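336aa long hypothetical dTDP-glucose 4,6-dehydratase (Pyrococcus horikoshii, PDB 2HUN) binds NAD in a Rossmann-fold domain and probably acts as a dTDP-glucose 4,6-dehydratase, removing water from a nucleotide-linked sugar. Local coordinates at residues I227-V230 with L231-E235. Residues are numbered along the deposited sequence; the frame is centred on the assembly and turned at random.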
ATOM      1  N   ILE A 227     -21.475   2.129  -4.884  1.00 19.86           N
ATOM      2  CA  ILE A 227     -21.065   1.161  -3.870  1.00 19.92           C
ATOM      3  C   ILE A 227     -22.054  -0.007  -3.836  1.00 22.36           C
ATOM      4  O   ILE A 227     -21.653  -1.174  -3.782  1.00 23.60           O
ATOM      5  CB  ILE A 227     -20.992   1.813  -2.462  1.00 18.98           C
ATOM      6  CG1 ILE A 227     -19.874   2.863  -2.433  1.00 21.61           C
ATOM      7  CG2 ILE A 227     -20.760   0.736  -1.396  1.00 18.70           C
ATOM      8  CD1 ILE A 227     -19.685   3.573  -1.092  1.00 21.22           C
ATOM      9  N   GLU A 228     -23.344   0.310  -3.872  1.00 22.75           N
ATOM     10  CA  GLU A 228     -24.384  -0.714  -3.858  1.00 24.19           C
ATOM     11  C   GLU A 228     -24.169  -1.672  -5.021  1.00 25.38           C
ATOM     12  O   GLU A 228     -24.194  -2.894  -4.854  1.00 22.01           O
ATOM     13  CB  GLU A 228     -25.774  -0.076  -3.979  1.00 26.53           C
ATOM     14  CG  GLU A 228     -26.904  -1.086  -4.219  1.00 30.45           C
ATOM     15  CD  GLU A 228     -28.283  -0.446  -4.330  1.00 32.34           C
ATOM     16  OE1 GLU A 228     -28.425   0.575  -5.038  1.00 34.94           O
ATOM     17  OE2 GLU A 228     -29.235  -0.977  -3.720  1.00 32.21           O
ATOM     18  N   LEU A 229     -23.958  -1.097  -6.204  1.00 25.67           N
ATOM     19  CA  LEU A 229     -23.748  -1.865  -7.417  1.00 26.40           C
ATOM     20  C   LEU A 229     -22.522  -2.767  -7.288  1.00 24.88           C
ATOM     21  O   LEU A 229     -22.568  -3.939  -7.656  1.00 23.89           O
ATOM     22  CB  LEU A 229     -23.578  -0.905  -8.600  1.00 29.04           C
ATOM     23  CG  LEU A 229     -23.990  -1.405  -9.980  1.00 32.86           C
ATOM     24  CD1 LEU A 229     -25.395  -1.995  -9.926  1.00 32.57           C
ATOM     25  CD2 LEU A 229     -23.947  -0.235 -10.961  1.00 34.95           C
ATOM     26  N   VAL A 230     -21.427  -2.211  -6.775  1.00 23.73           N
ATOM     27  CA  VAL A 230     -20.195  -2.965  -6.589  1.00 22.78           C
ATOM     28  C   VAL A 230     -20.438  -4.090  -5.575  1.00 23.10           C
ATOM     29  O   VAL A 230     -19.951  -5.199  -5.747  1.00 22.87           O
ATOM     30  CB  VAL A 230     -19.041  -2.048  -6.082  1.00 21.23           C
ATOM     31  CG1 VAL A 230     -17.842  -2.892  -5.651  1.00 19.93           C
ATOM     32  CG2 VAL A 230     -18.615  -1.088  -7.185  1.00 21.49           C
ATOM     33  N   LEU A 231     -21.198  -3.792  -4.526  1.00 23.20           N
ATOM     34  CA  LEU A 231     -21.512  -4.782  -3.493  1.00 25.82           C
ATOM     35  C   LEU A 231     -22.240  -5.992  -4.080  1.00 26.26           C
ATOM     36  O   LEU A 231     -21.838  -7.131  -3.866  1.00 25.64           O
ATOM     37  CB  LEU A 231     -22.395  -4.153  -2.410  1.00 24.65           C
ATOM     38  CG  LEU A 231     -22.935  -5.098  -1.327  1.00 27.93           C
ATOM     39  CD1 LEU A 231     -21.805  -5.559  -0.424  1.00 25.44           C
ATOM     40  CD2 LEU A 231     -24.018  -4.385  -0.512  1.00 25.27           C
ATOM     41  N   LEU A 232     -23.306  -5.733  -4.829  1.00 25.93           N
ATOM     42  CA  LEU A 232     -24.113  -6.799  -5.415  1.00 27.84           C
ATOM     43  C   LEU A 232     -23.594  -7.411  -6.718  1.00 27.20           C
ATOM     44  O   LEU A 232     -23.874  -8.568  -7.000  1.00 28.56           O
ATOM     45  CB  LEU A 232     -25.545  -6.301  -5.654  1.00 26.31           C
ATOM     46  CG  LEU A 232     -26.349  -5.731  -4.479  1.00 29.46           C
ATOM     47  CD1 LEU A 232     -27.641  -5.127  -5.012  1.00 28.42           C
ATOM     48  CD2 LEU A 232     -26.638  -6.824  -3.455  1.00 31.00           C
ATOM     49  N   LYS A 233     -22.847  -6.656  -7.516  1.00 27.97           N
ATOM     50  CA  LYS A 233     -22.370  -7.190  -8.789  1.00 28.68           C
ATOM     51  C   LYS A 233     -20.870  -7.121  -9.059  1.00 28.30           C
ATOM     52  O   LYS A 233     -20.395  -7.689 -10.044  1.00 27.03           O
ATOM     53  CB  LYS A 233     -23.113  -6.501  -9.931  1.00 31.07           C
ATOM     54  CG  LYS A 233     -24.624  -6.605  -9.833  1.00 33.01           C
ATOM     55  CD  LYS A 233     -25.257  -5.711 -10.873  1.00 38.05           C
ATOM     56  CE  LYS A 233     -26.746  -5.519 -10.675  1.00 40.29           C
ATOM     57  NZ  LYS A 233     -27.273  -4.529 -11.668  1.00 41.55           N
ATOM     58  N   GLY A 234     -20.125  -6.434  -8.195  1.00 27.43           N
ATOM     59  CA  GLY A 234     -18.689  -6.321  -8.385  1.00 25.57           C
ATOM     60  C   GLY A 234     -17.952  -7.643  -8.264  1.00 27.73           C
ATOM     61  O   GLY A 234     -18.304  -8.492  -7.441  1.00 29.28           O
ATOM     62  N   GLU A 235     -16.910  -7.816  -9.071  1.00 27.58           N
ATOM     63  CA  GLU A 235     -16.131  -9.049  -9.058  1.00 27.04           C
ATOM     64  C   GLU A 235     -15.018  -8.977  -8.022  1.00 26.64           C
ATOM     65  O   GLU A 235     -14.420  -7.923  -7.814  1.00 24.37           O
ATOM     66  CB  GLU A 235     -15.548  -9.300 -10.447  1.00 29.90           C
ATOM     67  CG  GLU A 235     -16.566  -9.084 -11.555  1.00 34.45           C
ATOM     68  CD  GLU A 235     -15.993  -9.314 -12.939  1.00 39.98           C
ATOM     69  OE1 GLU A 235     -14.896  -8.788 -13.235  1.00 39.49           O
ATOM     70  OE2 GLU A 235     -16.650 -10.015 -13.737  1.00 43.26           O
TER
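L231 sets its CB against the carbonyls of the preceding turn in helix 220-233, 3.3 Å from E228 O and 3.4 Å from I227 O. Beyond CB its side chain reaches V123 of strand 121-127 and W30, and I227 turns onto V125 of the same strand. V230 has its CB beside the backbone, and its methyl-bearing end packs outside the helix, on S174 and T176 of strand 172-182 and on I288 and L292 of helix 286-292.

L229 meets K233 one turn on: L229 CD1 lies 3.8 Å from K233 CD and 3.6 Å from K233 NZ, and the two chains cross at a slant. CG of L229 stands anti to its own nitrogen (chi1 -152°). L292 touches both side chains, and W294 also touches L229.

Backbone i to i+4 bonds join the turns, L232 N reaching E228 O at 3.0 Å with an N-H...O angle of 166°. In the last, G234 N to V230 O at 2.7 Å, that angle falls to 136° and the donor sits above the carbonyl plane; this distorted bond comes where G234 leaves helical geometry. V230 O also accepts from R121 NH2, while R121 NE binds L231 O, so one guanidinium group takes up two carbonyls at the helix end.

E228 is held at its carboxylate by H27 and Y22. The chemistry implies a helix end packed by aliphatic groups: I227, L231 and V230 face the neighbouring parallel strands 121-127 and 172-182 of the NAD-binding Rossmann domain, helix 286-292 covers L229, V230 and part of K233, and L232 and K233 remain the exposed residues.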